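Local structure of protein ElaA (Escherichia coli, 5Z6N) at residues B[1-13]-B[43-55]. The protein probably works as an N-acetyltransferase of the GNAT superfamily, passing an acetyl group from acetyl coenzyme A to an amine substrate. Residues are numbered along the deposited sequence; the frame is centred on the assembly and turned at random.
Sequences MIEWQDLHHSELS and DLTGDNRHILGWK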
loop_
_atom_site.group_PDB
_atom_site.type_symbol
_atom_site.label_atom_id
_atom_site.label_comp_id
_atom_site.label_asym_id
_atom_site.label_seq_id
_atom_site.Cartn_x
_atom_site.Cartn_y
_atom_site.Cartn_z
ATOM N N MET B 1 -14.113 -18.794 -13.494
ATOM C CA MET B 1 -12.843 -19.346 -13.945
ATOM C C MET B 1 -11.688 -18.491 -13.443
ATOM O O MET B 1 -10.963 -17.868 -14.219
ATOM C CB MET B 1 -12.831 -19.462 -15.467
ATOM C CG MET B 1 -13.893 -20.417 -15.967
ATOM S SD MET B 1 -14.051 -20.506 -17.751
ATOM C CE MET B 1 -15.317 -21.763 -17.891
ATOM N N ILE B 2 -11.534 -18.470 -12.123
ATOM C CA ILE B 2 -10.485 -17.693 -11.474
ATOM C C ILE B 2 -9.178 -18.467 -11.551
ATOM O O ILE B 2 -9.112 -19.638 -11.154
ATOM C CB ILE B 2 -10.862 -17.390 -10.014
ATOM C CG1 ILE B 2 -12.104 -16.494 -9.951
ATOM C CG2 ILE B 2 -9.681 -16.774 -9.260
ATOM C CD1 ILE B 2 -13.052 -16.851 -8.823
ATOM N N GLU B 3 -8.135 -17.822 -12.068
ATOM C CA GLU B 3 -6.799 -18.400 -12.052
ATOM C C GLU B 3 -6.127 -18.035 -10.735
ATOM O O GLU B 3 -6.240 -16.898 -10.265
ATOM C CB GLU B 3 -5.965 -17.920 -13.243
ATOM C CG GLU B 3 -5.416 -16.501 -13.132
ATOM C CD GLU B 3 -4.360 -16.193 -14.183
ATOM O OE1 GLU B 3 -4.445 -15.117 -14.811
ATOM O OE2 GLU B 3 -3.447 -17.025 -14.378
ATOM N N TRP B 4 -5.461 -19.008 -10.128
ATOM C CA TRP B 4 -4.767 -18.802 -8.869
ATOM C C TRP B 4 -3.262 -18.846 -9.093
ATOM O O TRP B 4 -2.759 -19.603 -9.930
ATOM C CB TRP B 4 -5.176 -19.850 -7.830
ATOM C CG TRP B 4 -6.624 -19.774 -7.457
ATOM C CD1 TRP B 4 -7.660 -20.404 -8.080
ATOM C CD2 TRP B 4 -7.200 -19.031 -6.373
ATOM N NE1 TRP B 4 -8.844 -20.098 -7.455
ATOM C CE2 TRP B 4 -8.589 -19.256 -6.405
ATOM C CE3 TRP B 4 -6.677 -18.191 -5.384
ATOM C CZ2 TRP B 4 -9.463 -18.674 -5.486
ATOM C CZ3 TRP B 4 -7.549 -17.613 -4.471
ATOM C CH2 TRP B 4 -8.924 -17.858 -4.533
ATOM N N GLN B 5 -2.551 -18.006 -8.347
ATOM C CA GLN B 5 -1.097 -17.971 -8.375
ATOM C C GLN B 5 -0.576 -18.083 -6.952
ATOM O O GLN B 5 -1.016 -17.343 -6.067
ATOM C CB GLN B 5 -0.584 -16.687 -9.039
ATOM C CG GLN B 5 -1.215 -16.387 -10.388
ATOM C CD GLN B 5 -0.524 -15.241 -11.102
ATOM O OE1 GLN B 5 -0.300 -14.187 -10.521
ATOM N NE2 GLN B 5 -0.180 -15.444 -12.366
ATOM N N ASP B 6 0.340 -19.023 -6.734
ATOM C CA ASP B 6 0.958 -19.271 -5.436
ATOM C C ASP B 6 2.389 -18.752 -5.546
ATOM O O ASP B 6 3.312 -19.475 -5.913
ATOM C CB ASP B 6 0.884 -20.782 -5.072
ATOM C CG ASP B 6 1.735 -21.144 -3.864
ATOM O OD1 ASP B 6 2.111 -20.237 -3.094
ATOM O OD2 ASP B 6 1.991 -22.350 -3.660
ATOM N N LEU B 7 2.564 -17.482 -5.209
ATOM C CA LEU B 7 3.805 -16.770 -5.483
ATOM C C LEU B 7 4.649 -16.681 -4.221
ATOM O O LEU B 7 4.200 -16.132 -3.210
ATOM C CB LEU B 7 3.505 -15.368 -6.009
ATOM C CG LEU B 7 2.662 -15.249 -7.282
ATOM C CD1 LEU B 7 2.884 -13.911 -7.927
ATOM C CD2 LEU B 7 2.957 -16.365 -8.275
ATOM N N HIS B 8 5.866 -17.219 -4.282
ATOM C CA HIS B 8 6.888 -16.764 -3.355
ATOM C C HIS B 8 7.143 -15.289 -3.627
ATOM O O HIS B 8 6.989 -14.811 -4.754
ATOM C CB HIS B 8 8.176 -17.577 -3.508
ATOM C CG HIS B 8 9.230 -17.226 -2.501
ATOM N ND1 HIS B 8 9.405 -17.939 -1.335
ATOM C CD2 HIS B 8 10.154 -16.235 -2.477
ATOM C CE1 HIS B 8 10.390 -17.405 -0.636
ATOM N NE2 HIS B 8 10.862 -16.369 -1.307
ATOM N N HIS B 9 7.509 -14.550 -2.581
ATOM C CA HIS B 9 7.600 -13.101 -2.720
ATOM C C HIS B 9 8.638 -12.680 -3.755
ATOM O O HIS B 9 8.543 -11.571 -4.295
ATOM C CB HIS B 9 7.915 -12.460 -1.368
ATOM C CG HIS B 9 9.304 -12.721 -0.881
ATOM N ND1 HIS B 9 10.358 -11.883 -1.170
ATOM C CD2 HIS B 9 9.814 -13.720 -0.124
ATOM C CE1 HIS B 9 11.458 -12.353 -0.612
ATOM N NE2 HIS B 9 11.155 -13.467 0.030
ATOM N N SER B 10 9.616 -13.540 -4.051
ATOM C CA SER B 10 10.630 -13.205 -5.046
ATOM C C SER B 10 10.076 -13.219 -6.465
ATOM O O SER B 10 10.639 -12.557 -7.343
ATOM C CB SER B 10 11.810 -14.174 -4.941
ATOM O OG SER B 10 11.457 -15.474 -5.382
ATOM N N GLU B 11 8.990 -13.949 -6.705
ATOM C CA GLU B 11 8.388 -14.038 -8.030
ATOM C C GLU B 11 7.449 -12.878 -8.335
ATOM O O GLU B 11 7.047 -12.717 -9.493
ATOM C CB GLU B 11 7.615 -15.351 -8.164
ATOM C CG GLU B 11 8.433 -16.605 -7.884
ATOM C CD GLU B 11 7.563 -17.814 -7.607
ATOM O OE1 GLU B 11 6.536 -17.973 -8.294
ATOM O OE2 GLU B 11 7.911 -18.603 -6.706
ATOM N N LEU B 12 7.080 -12.090 -7.326
ATOM C CA LEU B 12 6.170 -10.967 -7.517
ATOM C C LEU B 12 6.780 -9.953 -8.473
ATOM O O LEU B 12 7.887 -9.458 -8.237
ATOM C CB LEU B 12 5.867 -10.297 -6.180
ATOM C CG LEU B 12 5.008 -10.983 -5.120
ATOM C CD1 LEU B 12 5.062 -10.157 -3.850
ATOM C CD2 LEU B 12 3.567 -11.154 -5.587
ATOM N N SER B 13 6.064 -9.641 -9.550
ATOM C CA SER B 13 6.463 -8.520 -10.385
ATOM C C SER B 13 5.957 -7.223 -9.760
ATOM O O SER B 13 5.264 -7.220 -8.738
ATOM C CB SER B 13 5.936 -8.683 -11.809
ATOM O OG SER B 13 4.811 -7.849 -12.033
ATOM N N ASP B 43 6.014 -8.728 3.776
ATOM C CA ASP B 43 5.680 -9.268 2.464
ATOM C C ASP B 43 6.875 -9.726 1.637
ATOM O O ASP B 43 6.752 -10.693 0.880
ATOM C CB ASP B 43 4.879 -8.227 1.679
ATOM C CG ASP B 43 3.542 -7.923 2.325
ATOM O OD1 ASP B 43 2.645 -8.788 2.259
ATOM O OD2 ASP B 43 3.391 -6.823 2.896
ATOM N N LEU B 44 8.028 -9.071 1.759
ATOM C CA LEU B 44 9.176 -9.462 0.950
ATOM C C LEU B 44 10.290 -9.825 1.918
ATOM O O LEU B 44 11.249 -9.060 2.077
ATOM C CB LEU B 44 9.610 -8.316 0.041
ATOM C CG LEU B 44 8.544 -7.791 -0.909
ATOM C CD1 LEU B 44 8.264 -6.350 -0.578
ATOM C CD2 LEU B 44 9.002 -7.947 -2.339
ATOM N N THR B 45 10.190 -10.988 2.556
ATOM C CA THR B 45 11.255 -11.452 3.429
ATOM C C THR B 45 11.021 -12.936 3.671
ATOM O O THR B 45 9.880 -13.412 3.671
ATOM C CB THR B 45 11.433 -10.709 4.761
ATOM O OG1 THR B 45 12.730 -10.999 5.303
ATOM C CG2 THR B 45 10.369 -11.120 5.761
ATOM N N GLY B 46 12.127 -13.662 3.853
ATOM C CA GLY B 46 12.106 -15.063 4.228
ATOM C C GLY B 46 11.536 -15.999 3.186
ATOM O O GLY B 46 11.791 -15.838 1.988
ATOM N N ASP B 47 10.771 -16.994 3.642
ATOM C CA ASP B 47 10.103 -17.958 2.775
ATOM C C ASP B 47 8.617 -17.653 2.619
ATOM O O ASP B 47 7.806 -18.569 2.441
ATOM C CB ASP B 47 10.295 -19.378 3.314
ATOM C CG ASP B 47 10.593 -20.382 2.219
ATOM O OD1 ASP B 47 11.256 -20.007 1.228
ATOM O OD2 ASP B 47 10.174 -21.551 2.353
ATOM N N ASN B 48 8.244 -16.379 2.691
ATOM C CA ASN B 48 6.845 -15.986 2.725
ATOM C C ASN B 48 6.267 -15.927 1.320
ATOM O O ASN B 48 6.917 -15.452 0.385
ATOM C CB ASN B 48 6.688 -14.635 3.421
ATOM C CG ASN B 48 7.027 -14.704 4.894
ATOM O OD1 ASN B 48 7.066 -15.783 5.483
ATOM N ND2 ASN B 48 7.266 -13.552 5.501
ATOM N N ARG B 49 5.034 -16.409 1.188
ATOM C CA ARG B 49 4.371 -16.570 -0.096
ATOM C C ARG B 49 3.081 -15.763 -0.113
ATOM O O ARG B 49 2.528 -15.411 0.934
ATOM C CB ARG B 49 4.044 -18.048 -0.373
ATOM C CG ARG B 49 5.084 -19.028 0.152
ATOM C CD ARG B 49 4.873 -20.426 -0.410
ATOM N NE ARG B 49 4.430 -20.387 -1.798
ATOM C CZ ARG B 49 5.237 -20.587 -2.835
ATOM N NH1 ARG B 49 6.524 -20.831 -2.637
ATOM N NH2 ARG B 49 4.768 -20.533 -4.072
ATOM N N HIS B 50 2.595 -15.488 -1.320
ATOM C CA HIS B 50 1.323 -14.810 -1.521
ATOM C C HIS B 50 0.477 -15.588 -2.518
ATOM O O HIS B 50 0.996 -16.144 -3.493
ATOM C CB HIS B 50 1.514 -13.369 -2.017
ATOM C CG HIS B 50 2.568 -12.598 -1.276
ATOM N ND1 HIS B 50 3.920 -12.820 -1.453
ATOM C CD2 HIS B 50 2.463 -11.628 -0.334
ATOM C CE1 HIS B 50 4.600 -12.003 -0.666
ATOM N NE2 HIS B 50 3.741 -11.273 0.025
ATOM N N ILE B 51 -0.829 -15.623 -2.264
ATOM C CA ILE B 51 -1.781 -16.335 -3.103
ATOM C C ILE B 51 -2.794 -15.326 -3.624
ATOM O O ILE B 51 -3.388 -14.574 -2.844
ATOM C CB ILE B 51 -2.447 -17.482 -2.325
ATOM C CG1 ILE B 51 -1.378 -18.529 -2.007
ATOM C CG2 ILE B 51 -3.605 -18.090 -3.122
ATOM C CD1 ILE B 51 -1.769 -19.550 -1.008
ATOM N N LEU B 52 -2.958 -15.294 -4.947
ATOM C CA LEU B 52 -3.750 -14.281 -5.629
ATOM C C LEU B 52 -4.816 -14.963 -6.472
ATOM O O LEU B 52 -4.513 -15.895 -7.225
ATOM C CB LEU B 52 -2.871 -13.397 -6.529
ATOM C CG LEU B 52 -1.480 -12.965 -6.049
ATOM C CD1 LEU B 52 -0.686 -12.282 -7.143
ATOM C CD2 LEU B 52 -1.598 -12.058 -4.872
ATOM N N GLY B 53 -6.056 -14.496 -6.349
ATOM C CA GLY B 53 -7.115 -14.945 -7.231
ATOM C C GLY B 53 -7.395 -13.903 -8.295
ATOM O O GLY B 53 -7.756 -12.768 -7.969
ATOM N N TRP B 54 -7.225 -14.262 -9.566
ATOM C CA TRP B 54 -7.380 -13.327 -10.673
ATOM C C TRP B 54 -8.612 -13.675 -11.499
ATOM O O TRP B 54 -8.808 -14.835 -11.876
ATOM C CB TRP B 54 -6.137 -13.321 -11.565
ATOM C CG TRP B 54 -4.970 -12.598 -10.966
ATOM C CD1 TRP B 54 -3.913 -13.151 -10.303
ATOM C CD2 TRP B 54 -4.741 -11.184 -10.977
ATOM N NE1 TRP B 54 -3.041 -12.167 -9.899
ATOM C CE2 TRP B 54 -3.527 -10.951 -10.301
ATOM C CE3 TRP B 54 -5.444 -10.093 -11.496
ATOM C CZ2 TRP B 54 -3.005 -9.672 -10.126
ATOM C CZ3 TRP B 54 -4.927 -8.826 -11.320
ATOM C CH2 TRP B 54 -3.717 -8.625 -10.643
ATOM N N LYS B 55 -9.432 -12.666 -11.786
ATOM C CA LYS B 55 -10.597 -12.794 -12.660
ATOM C C LYS B 55 -10.431 -11.771 -13.780
ATOM O O LYS B 55 -10.924 -10.644 -13.679
ATOM C CB LYS B 55 -11.906 -12.587 -11.889
ATOM C CG LYS B 55 -13.147 -12.776 -12.738
ATOM C CD LYS B 55 -14.422 -12.746 -11.907
ATOM C CE LYS B 55 -15.522 -13.534 -12.588
ATOM N NZ LYS B 55 -14.965 -14.545 -13.543
#
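With CG of Asp6 turned anti to its own backbone nitrogen (chi1 169°) and the Arg49 chain bent at chi3 (37°), carboxylate and guanidinium meet across paired strands 3-8 and 49-54. The salt bridge joins Arg49 NE to Asp6 OD1 at 2.7 Å; the oxygen lies in the guanidinium plane and is approached on its syn side but from somewhat out of the carboxylate plane, the two flat groups standing steeply to each other. His9 shows how a side chain can fasten a loop beside a strand end. Its CG sits between backbone N and carbonyl carbon (chi1 70°), laying one ring face over Thr45 N, while NE2 donates at the ring edge to Gly46 O (3.1 Å), from above that carbonyl's plane. His9 N bonds to Asn48 O, so backbone and ring both hold the type II' turn Thr45-Asn48. Replacing the imidazole with an alanine is likely to leave Gly46 O without this donor and the turn less firmly fixed. Leu12 CD1 makes a CH-pi contact over one face of the His50 ring, toward its rim, and Gly53 CA another, 4.0 Å from the centroid of the Trp4 six-membered ring. Helix 91-106 packs against Trp4 and Ile51, helix 14-31 against Leu7 and Leu52. Paired backbone bonds at Glu3-Trp54, Gln5-Leu52 and Leu7-His50 set the antiparallel register; within this chain strand 3-8 is an outer edge of the mixed, helix-flanked sheet of the GNAT fold.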